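Local structure of leucine aminopeptidase 2 (Saccharomyces cerevisiae, 2XQ0) at residues D479-M484 with R541-I546; E492-E497 with P537-A542. The protein removes N-terminal residues, preferably from di- and tripeptides, as a zinc-dependent M1-family aminopeptidase, and has a low epoxide hydrolase activity that acts on leukotriene A4 in vitro. All coordinates share one frame; numbering follows the deposited sequence.

Contact 1: D479-M484 with R541-I546; sequences DKWVEM and RALLDI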
ATOM      1  N   ASP A 479     -31.285   1.026   5.824  1.00 36.60           N
ATOM      2  CA  ASP A 479     -32.307   0.854   6.853  1.00 34.70           C
ATOM      3  C   ASP A 479     -33.672   0.521   6.228  1.00 34.09           C
ATOM      4  O   ASP A 479     -34.340  -0.436   6.627  1.00 37.90           O
ATOM      5  CB  ASP A 479     -32.391   2.106   7.732  1.00 45.08           C
ATOM      6  CG  ASP A 479     -31.097   2.380   8.489  1.00 54.62           C
ATOM      7  OD1 ASP A 479     -30.239   1.475   8.547  1.00 58.61           O
ATOM      8  OD2 ASP A 479     -30.935   3.497   9.035  1.00 56.23           O
ATOM      9  N   LYS A 480     -34.071   1.303   5.230  1.00 36.48           N
ATOM     10  CA  LYS A 480     -35.356   1.114   4.553  1.00 33.78           C
ATOM     11  C   LYS A 480     -35.480  -0.279   3.926  1.00 37.89           C
ATOM     12  O   LYS A 480     -36.528  -0.923   4.030  1.00 45.09           O
ATOM     13  CB  LYS A 480     -35.557   2.190   3.485  1.00 33.42           C
ATOM     14  CG  LYS A 480     -36.943   2.194   2.846  1.00 44.15           C
ATOM     15  CD  LYS A 480     -37.005   3.170   1.657  1.00 51.06           C
ATOM     16  CE  LYS A 480     -38.352   3.098   0.934  1.00 51.21           C
ATOM     17  NZ  LYS A 480     -38.393   3.908  -0.325  1.00 50.66           N
ATOM     18  N   TRP A 481     -34.415  -0.736   3.271  1.00 35.47           N
ATOM     19  CA  TRP A 481     -34.378  -2.084   2.710  1.00 38.86           C
ATOM     20  C   TRP A 481     -34.506  -3.137   3.790  1.00 43.43           C
ATOM     21  O   TRP A 481     -35.235  -4.111   3.617  1.00 54.58           O
ATOM     22  CB  TRP A 481     -33.104  -2.328   1.885  1.00 33.79           C
ATOM     23  CG  TRP A 481     -33.320  -2.034   0.442  1.00 32.87           C
ATOM     24  CD1 TRP A 481     -32.994  -0.885  -0.226  1.00 32.66           C
ATOM     25  CD2 TRP A 481     -33.973  -2.881  -0.507  1.00 37.19           C
ATOM     26  NE1 TRP A 481     -33.377  -0.981  -1.548  1.00 40.55           N
ATOM     27  CE2 TRP A 481     -33.986  -2.197  -1.741  1.00 49.26           C
ATOM     28  CE3 TRP A 481     -34.551  -4.154  -0.433  1.00 45.85           C
ATOM     29  CZ2 TRP A 481     -34.545  -2.750  -2.890  1.00 53.78           C
ATOM     30  CZ3 TRP A 481     -35.094  -4.699  -1.568  1.00 48.03           C
ATOM     31  CH2 TRP A 481     -35.093  -3.999  -2.783  1.00 54.62           C
ATOM     32  N   VAL A 482     -33.791  -2.957   4.898  1.00 39.77           N
ATOM     33  CA  VAL A 482     -33.861  -3.940   5.976  1.00 41.56           C
ATOM     34  C   VAL A 482     -35.285  -4.066   6.499  1.00 50.48           C
ATOM     35  O   VAL A 482     -35.761  -5.166   6.790  1.00 61.31           O
ATOM     36  CB  VAL A 482     -32.888  -3.605   7.131  1.00 40.37           C
ATOM     37  CG1 VAL A 482     -33.123  -4.543   8.301  1.00 39.98           C
ATOM     38  CG2 VAL A 482     -31.445  -3.731   6.658  1.00 40.68           C
ATOM     39  N   GLU A 483     -35.970  -2.929   6.592  1.00 43.29           N
ATOM     40  CA  GLU A 483     -37.325  -2.880   7.129  1.00 39.76           C
ATOM     41  C   GLU A 483     -38.333  -3.512   6.171  1.00 45.25           C
ATOM     42  O   GLU A 483     -39.139  -4.351   6.565  1.00 52.26           O
ATOM     43  CB  GLU A 483     -37.720  -1.420   7.400  1.00 48.83           C
ATOM     44  CG  GLU A 483     -38.745  -1.235   8.520  1.00 70.33           C
ATOM     45  CD  GLU A 483     -38.160  -1.506   9.905  1.00 85.19           C
ATOM     46  OE1 GLU A 483     -37.079  -2.132   9.991  1.00 89.43           O
ATOM     47  OE2 GLU A 483     -38.780  -1.089  10.907  1.00 88.54           O
ATOM     48  N   MET A 484     -38.281  -3.093   4.910  1.00 40.51           N
ATOM     49  CA  MET A 484     -39.241  -3.515   3.902  1.00 45.38           C
ATOM     50  C   MET A 484     -39.133  -4.999   3.552  1.00 50.01           C
ATOM     51  O   MET A 484     -40.097  -5.609   3.088  1.00 49.82           O
ATOM     52  CB  MET A 484     -39.098  -2.647   2.653  1.00 49.56           C
ATOM     53  CG  MET A 484     -39.493  -1.198   2.889  1.00 48.43           C
ATOM     54  SD  MET A 484     -41.189  -1.078   3.504  1.00 41.65           S
ATOM     55  CE  MET A 484     -41.061   0.399   4.528  1.00 32.91           C
ATOM     56  N   ARG A 541     -33.369 -10.707  -4.358  1.00 47.42           N
ATOM     57  CA  ARG A 541     -33.505 -10.765  -5.814  1.00 60.43           C
ATOM     58  C   ARG A 541     -34.085  -9.472  -6.415  1.00 58.19           C
ATOM     59  O   ARG A 541     -33.628  -9.011  -7.463  1.00 61.36           O
ATOM     60  CB  ARG A 541     -34.333 -11.992  -6.237  1.00 69.38           C
ATOM     61  CG  ARG A 541     -33.624 -13.316  -5.982  1.00 77.13           C
ATOM     62  CD  ARG A 541     -34.471 -14.515  -6.378  1.00 89.81           C
ATOM     63  NE  ARG A 541     -33.663 -15.720  -6.570  1.00 92.03           N
ATOM     64  CZ  ARG A 541     -33.380 -16.600  -5.613  1.00 99.70           C
ATOM     65  NH1 ARG A 541     -33.837 -16.422  -4.382  1.00101.55           N
ATOM     66  NH2 ARG A 541     -32.638 -17.664  -5.889  1.00104.50           N
ATOM     67  N   ALA A 542     -35.086  -8.892  -5.751  1.00 55.90           N
ATOM     68  CA  ALA A 542     -35.657  -7.610  -6.176  1.00 54.31           C
ATOM     69  C   ALA A 542     -34.610  -6.493  -6.125  1.00 56.92           C
ATOM     70  O   ALA A 542     -34.543  -5.655  -7.027  1.00 52.46           O
ATOM     71  CB  ALA A 542     -36.867  -7.243  -5.320  1.00 50.66           C
ATOM     72  N   LEU A 543     -33.809  -6.488  -5.058  1.00 58.13           N
ATOM     73  CA  LEU A 543     -32.698  -5.544  -4.900  1.00 58.71           C
ATOM     74  C   LEU A 543     -31.868  -5.527  -6.182  1.00 52.07           C
ATOM     75  O   LEU A 543     -31.744  -4.503  -6.858  1.00 41.82           O
ATOM     76  CB  LEU A 543     -31.811  -5.979  -3.720  1.00 54.64           C
ATOM     77  CG  LEU A 543     -30.724  -5.069  -3.120  1.00 55.53           C
ATOM     78  CD1 LEU A 543     -29.857  -4.398  -4.176  1.00 49.94           C
ATOM     79  CD2 LEU A 543     -31.308  -4.040  -2.164  1.00 48.00           C
ATOM     80  N   LEU A 544     -31.314  -6.687  -6.511  1.00 56.89           N
ATOM     81  CA  LEU A 544     -30.420  -6.831  -7.656  1.00 58.84           C
ATOM     82  C   LEU A 544     -31.104  -6.426  -8.955  1.00 57.28           C
ATOM     83  O   LEU A 544     -30.480  -5.822  -9.831  1.00 60.34           O
ATOM     84  CB  LEU A 544     -29.920  -8.272  -7.754  1.00 59.31           C
ATOM     85  CG  LEU A 544     -28.856  -8.735  -6.755  1.00 68.01           C
ATOM     86  CD1 LEU A 544     -29.235  -8.421  -5.321  1.00 66.51           C
ATOM     87  CD2 LEU A 544     -28.617 -10.227  -6.921  1.00 71.25           C
ATOM     88  N   ASP A 545     -32.387  -6.766  -9.072  1.00 46.08           N
ATOM     89  CA  ASP A 545     -33.170  -6.417 -10.254  1.00 58.97           C
ATOM     90  C   ASP A 545     -33.355  -4.906 -10.415  1.00 58.53           C
ATOM     91  O   ASP A 545     -32.954  -4.324 -11.424  1.00 57.23           O
ATOM     92  CB  ASP A 545     -34.534  -7.107 -10.204  1.00 76.36           C
ATOM     93  CG  ASP A 545     -35.466  -6.624 -11.290  1.00 88.46           C
ATOM     94  OD1 ASP A 545     -34.974  -6.329 -12.401  1.00 91.47           O
ATOM     95  OD2 ASP A 545     -36.690  -6.539 -11.032  1.00 93.49           O
ATOM     96  N   ILE A 546     -33.965  -4.281  -9.412  1.00 59.10           N
ATOM     97  CA  ILE A 546     -34.272  -2.856  -9.446  1.00 49.02           C
ATOM     98  C   ILE A 546     -33.021  -2.013  -9.667  1.00 49.18           C
ATOM     99  O   ILE A 546     -33.065  -0.973 -10.333  1.00 41.65           O
ATOM    100  CB  ILE A 546     -34.954  -2.413  -8.134  1.00 47.91           C
ATOM    101  CG1 ILE A 546     -36.371  -3.001  -8.042  1.00 46.48           C
ATOM    102  CG2 ILE A 546     -34.992  -0.890  -8.033  1.00 43.90           C
ATOM    103  CD1 ILE A 546     -36.892  -3.106  -6.618  1.00 44.79           C
TER
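Trp481 reaches from helix 469-484 to helix 537-546 and lays its indole against Leu543. Its CB leaves the backbone toward the other helix, and chi1 of -93° carries the ring across the gap. CG comes within 3.9 Å of Leu543 CD2, at the margin of the contact. Further out the bridge atoms close in: CE2 stands 3.3 Å from Leu543 CD2, and CD2 of the indole is equally near that methyl. This is a CH-pi contact, with Leu543 CD2 3.3 Å from the centroid of the six-membered ring and 15° off its normal. In Leu543, chi1 of -168° sets CG anti to the backbone N, and the second torsion then brings CD2 over the ring. At the far end, Trp481 CH2 rests 3.6 Å from Leu543 CA, while Ile546 CD1 meets the ring edge 4.3 Å from the same CH2. The polar NE1 turns to the hydroxyl of Tyr547, and Phe498 stacks on the indole. With the axes of the two segments 12.4 Å apart, one long aromatic side chain spans them. This is a buried helix-helix contact, a tryptophan face capped by a leucine methyl, in the helical C-terminal domain of the leukotriene A4 hydrolase family.

Contact 2: E492-E497 with P537-A542; sequences EDFRSE and PVASRA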
ATOM      1  N   GLU A 492     -43.472  -7.410  -6.993  1.00 66.64           N
ATOM      2  CA  GLU A 492     -44.352  -6.307  -7.335  1.00 69.92           C
ATOM      3  C   GLU A 492     -44.410  -5.292  -6.198  1.00 60.35           C
ATOM      4  O   GLU A 492     -44.345  -4.087  -6.440  1.00 59.25           O
ATOM      5  CB  GLU A 492     -45.748  -6.841  -7.662  1.00 82.61           C
ATOM      6  CG  GLU A 492     -46.886  -5.914  -7.301  1.00 92.25           C
ATOM      7  CD  GLU A 492     -48.219  -6.631  -7.292  1.00107.10           C
ATOM      8  OE1 GLU A 492     -48.268  -7.788  -7.758  1.00113.93           O
ATOM      9  OE2 GLU A 492     -49.213  -6.042  -6.817  1.00110.66           O
ATOM     10  N   ASP A 493     -44.534  -5.781  -4.964  1.00 60.35           N
ATOM     11  CA  ASP A 493     -44.573  -4.914  -3.782  1.00 62.75           C
ATOM     12  C   ASP A 493     -43.297  -4.079  -3.744  1.00 55.56           C
ATOM     13  O   ASP A 493     -43.328  -2.858  -3.574  1.00 52.27           O
ATOM     14  CB  ASP A 493     -44.695  -5.746  -2.490  1.00 66.25           C
ATOM     15  CG  ASP A 493     -46.100  -6.338  -2.284  1.00 71.22           C
ATOM     16  OD1 ASP A 493     -47.071  -5.783  -2.843  1.00 69.62           O
ATOM     17  OD2 ASP A 493     -46.236  -7.352  -1.555  1.00 68.13           O
ATOM     18  N   PHE A 494     -42.172  -4.749  -3.935  1.00 44.51           N
ATOM     19  CA  PHE A 494     -40.883  -4.088  -3.856  1.00 49.57           C
ATOM     20  C   PHE A 494     -40.712  -2.986  -4.901  1.00 48.56           C
ATOM     21  O   PHE A 494     -40.171  -1.922  -4.604  1.00 47.54           O
ATOM     22  CB  PHE A 494     -39.756  -5.117  -3.932  1.00 56.18           C
ATOM     23  CG  PHE A 494     -39.542  -5.860  -2.644  1.00 56.64           C
ATOM     24  CD1 PHE A 494     -40.099  -7.108  -2.446  1.00 60.30           C
ATOM     25  CD2 PHE A 494     -38.799  -5.297  -1.622  1.00 50.80           C
ATOM     26  CE1 PHE A 494     -39.906  -7.786  -1.260  1.00 59.42           C
ATOM     27  CE2 PHE A 494     -38.606  -5.974  -0.433  1.00 49.01           C
ATOM     28  CZ  PHE A 494     -39.157  -7.214  -0.254  1.00 49.84           C
ATOM     29  N   ARG A 495     -41.178  -3.237  -6.119  1.00 51.37           N
ATOM     30  CA  ARG A 495     -41.050  -2.251  -7.192  1.00 58.58           C
ATOM     31  C   ARG A 495     -41.883  -1.006  -6.903  1.00 56.36           C
ATOM     32  O   ARG A 495     -41.573   0.080  -7.387  1.00 49.37           O
ATOM     33  CB  ARG A 495     -41.453  -2.851  -8.542  1.00 63.44           C
ATOM     34  CG  ARG A 495     -40.555  -3.972  -9.010  1.00 71.27           C
ATOM     35  CD  ARG A 495     -40.346  -3.900 -10.508  1.00 86.64           C
ATOM     36  NE  ARG A 495     -39.905  -5.175 -11.062  1.00 99.90           N
ATOM     37  CZ  ARG A 495     -40.730  -6.104 -11.538  1.00113.99           C
ATOM     38  NH1 ARG A 495     -42.041  -5.896 -11.527  1.00117.41           N
ATOM     39  NH2 ARG A 495     -40.246  -7.238 -12.026  1.00119.31           N
ATOM     40  N   SER A 496     -42.942  -1.173  -6.117  1.00 53.12           N
ATOM     41  CA  SER A 496     -43.759  -0.036  -5.698  1.00 57.70           C
ATOM     42  C   SER A 496     -43.052   0.821  -4.655  1.00 56.68           C
ATOM     43  O   SER A 496     -43.243   2.031  -4.619  1.00 52.25           O
ATOM     44  CB  SER A 496     -45.117  -0.499  -5.175  1.00 61.91           C
ATOM     45  OG  SER A 496     -45.881  -1.069  -6.224  1.00 82.05           O
ATOM     46  N   GLU A 497     -42.230   0.199  -3.814  1.00 56.25           N
ATOM     47  CA  GLU A 497     -41.464   0.936  -2.804  1.00 50.93           C
ATOM     48  C   GLU A 497     -40.131   1.455  -3.346  1.00 50.04           C
ATOM     49  O   GLU A 497     -39.686   2.563  -3.012  1.00 50.52           O
ATOM     50  CB  GLU A 497     -41.200   0.046  -1.582  1.00 57.37           C
ATOM     51  CG  GLU A 497     -42.085   0.339  -0.385  1.00 70.87           C
ATOM     52  CD  GLU A 497     -41.785   1.685   0.256  1.00 71.94           C
ATOM     53  OE1 GLU A 497     -42.251   2.716  -0.268  1.00 71.57           O
ATOM     54  OE2 GLU A 497     -41.080   1.716   1.285  1.00 72.89           O
ATOM     55  N   PRO A 537     -35.413 -14.060  -0.078  1.00 76.97           N
ATOM     56  CA  PRO A 537     -34.954 -14.168  -1.470  1.00 73.93           C
ATOM     57  C   PRO A 537     -35.672 -13.221  -2.442  1.00 70.58           C
ATOM     58  O   PRO A 537     -35.028 -12.706  -3.357  1.00 74.90           O
ATOM     59  CB  PRO A 537     -35.240 -15.637  -1.832  1.00 78.00           C
ATOM     60  CG  PRO A 537     -36.123 -16.165  -0.745  1.00 79.57           C
ATOM     61  CD  PRO A 537     -35.773 -15.379   0.473  1.00 84.18           C
ATOM     62  N   VAL A 538     -36.971 -12.994  -2.249  1.00 54.54           N
ATOM     63  CA  VAL A 538     -37.723 -12.075  -3.109  1.00 52.87           C
ATOM     64  C   VAL A 538     -37.172 -10.657  -2.986  1.00 56.43           C
ATOM     65  O   VAL A 538     -37.019  -9.949  -3.984  1.00 66.10           O
ATOM     66  CB  VAL A 538     -39.234 -12.103  -2.793  1.00 54.62           C
ATOM     67  CG1 VAL A 538     -40.015 -11.264  -3.798  1.00 58.46           C
ATOM     68  CG2 VAL A 538     -39.731 -13.521  -2.815  1.00 53.77           C
ATOM     69  N   ALA A 539     -36.847 -10.257  -1.760  1.00 53.95           N
ATOM     70  CA  ALA A 539     -36.239  -8.950  -1.508  1.00 50.13           C
ATOM     71  C   ALA A 539     -34.817  -8.849  -2.059  1.00 53.00           C
ATOM     72  O   ALA A 539     -34.447  -7.852  -2.693  1.00 51.45           O
ATOM     73  CB  ALA A 539     -36.263  -8.636  -0.008  1.00 43.73           C
ATOM     74  N   SER A 540     -34.005  -9.872  -1.819  1.00 55.98           N
ATOM     75  CA  SER A 540     -32.616  -9.800  -2.239  1.00 57.19           C
ATOM     76  C   SER A 540     -32.535  -9.865  -3.764  1.00 56.71           C
ATOM     77  O   SER A 540     -31.752  -9.150  -4.388  1.00 54.43           O
ATOM     78  CB  SER A 540     -31.785 -10.897  -1.573  1.00 48.46           C
ATOM     79  OG  SER A 540     -32.329 -12.165  -1.855  1.00 50.19           O
ATOM     80  N   ARG A 541     -33.369 -10.707  -4.358  1.00 47.42           N
ATOM     81  CA  ARG A 541     -33.505 -10.765  -5.814  1.00 60.43           C
ATOM     82  C   ARG A 541     -34.085  -9.472  -6.415  1.00 58.19           C
ATOM     83  O   ARG A 541     -33.628  -9.011  -7.463  1.00 61.36           O
ATOM     84  CB  ARG A 541     -34.333 -11.992  -6.237  1.00 69.38           C
ATOM     85  CG  ARG A 541     -33.624 -13.316  -5.982  1.00 77.13           C
ATOM     86  CD  ARG A 541     -34.471 -14.515  -6.378  1.00 89.81           C
ATOM     87  NE  ARG A 541     -33.663 -15.720  -6.570  1.00 92.03           N
ATOM     88  CZ  ARG A 541     -33.380 -16.600  -5.613  1.00 99.70           C
ATOM     89  NH1 ARG A 541     -33.837 -16.422  -4.382  1.00101.55           N
ATOM     90  NH2 ARG A 541     -32.638 -17.664  -5.889  1.00104.50           N
ATOM     91  N   ALA A 542     -35.086  -8.892  -5.751  1.00 55.90           N
ATOM     92  CA  ALA A 542     -35.657  -7.610  -6.176  1.00 54.31           C
ATOM     93  C   ALA A 542     -34.610  -6.493  -6.125  1.00 56.92           C
ATOM     94  O   ALA A 542     -34.543  -5.655  -7.027  1.00 52.46           O
ATOM     95  CB  ALA A 542     -36.867  -7.243  -5.320  1.00 50.66           C
TER
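A CH-pi contact joins Phe494 and Ala539: the CA of Ala539 lies over one face of the phenyl ring, 3.9 Å from its centroid and 23° off the normal, displaced toward the rim. The ring is placed there by chi1 of -77°, with CG anti to the carbonyl carbon and CB directed at the facing helix. Apolar contacts surround this one. Phe494 CZ presses on Ala539 CB at 3.2 Å, a tight fit, and Phe494 CB meets Ala542 CB at 3.8 Å. Val538 adds a looser touch at the margin, its CG1 4.3 Å from Phe494 CE1. These residues join helix 491-497 to helix 537-546 in the all-helical C-terminal domain; the segment axes come within 9.9 Å and run at 48° to one another, and the small alanines let the phenyl ring lie close to the opposing backbone. Leu488, in the loop before helix 491-497, also packs on Phe494. No hydrogen bond joins the two segments. Pro537 O accepts both the backbone N of Arg541 and the hydroxyl of Ser540, whose OG lies 3.1 Å away, above the carbonyl plane. The guanidinium of Arg541, through NH2, makes a salt bridge with Glu574.

The centres of contacts 1 and 2 lie about 6 Å apart, and both use helix 537-546, where Arg541 and Ala542 belong to both. Along the chain, helix 469-484 comes first and helix 491-497 follows it; the two then meet the same later helix, contact 2 toward its N-terminal part and contact 1 toward its C-terminal part. Direct links join the pair: Lys480 NZ probably donates a hydrogen bond to Glu497 O, and Asp545 OD2 forms a long, weak ion pair with Arg495 NE. Trp481 CZ3 also packs on Ala539 O. Together they tie three helices into one peripheral cluster of the chain, away from the zinc and bestatin site.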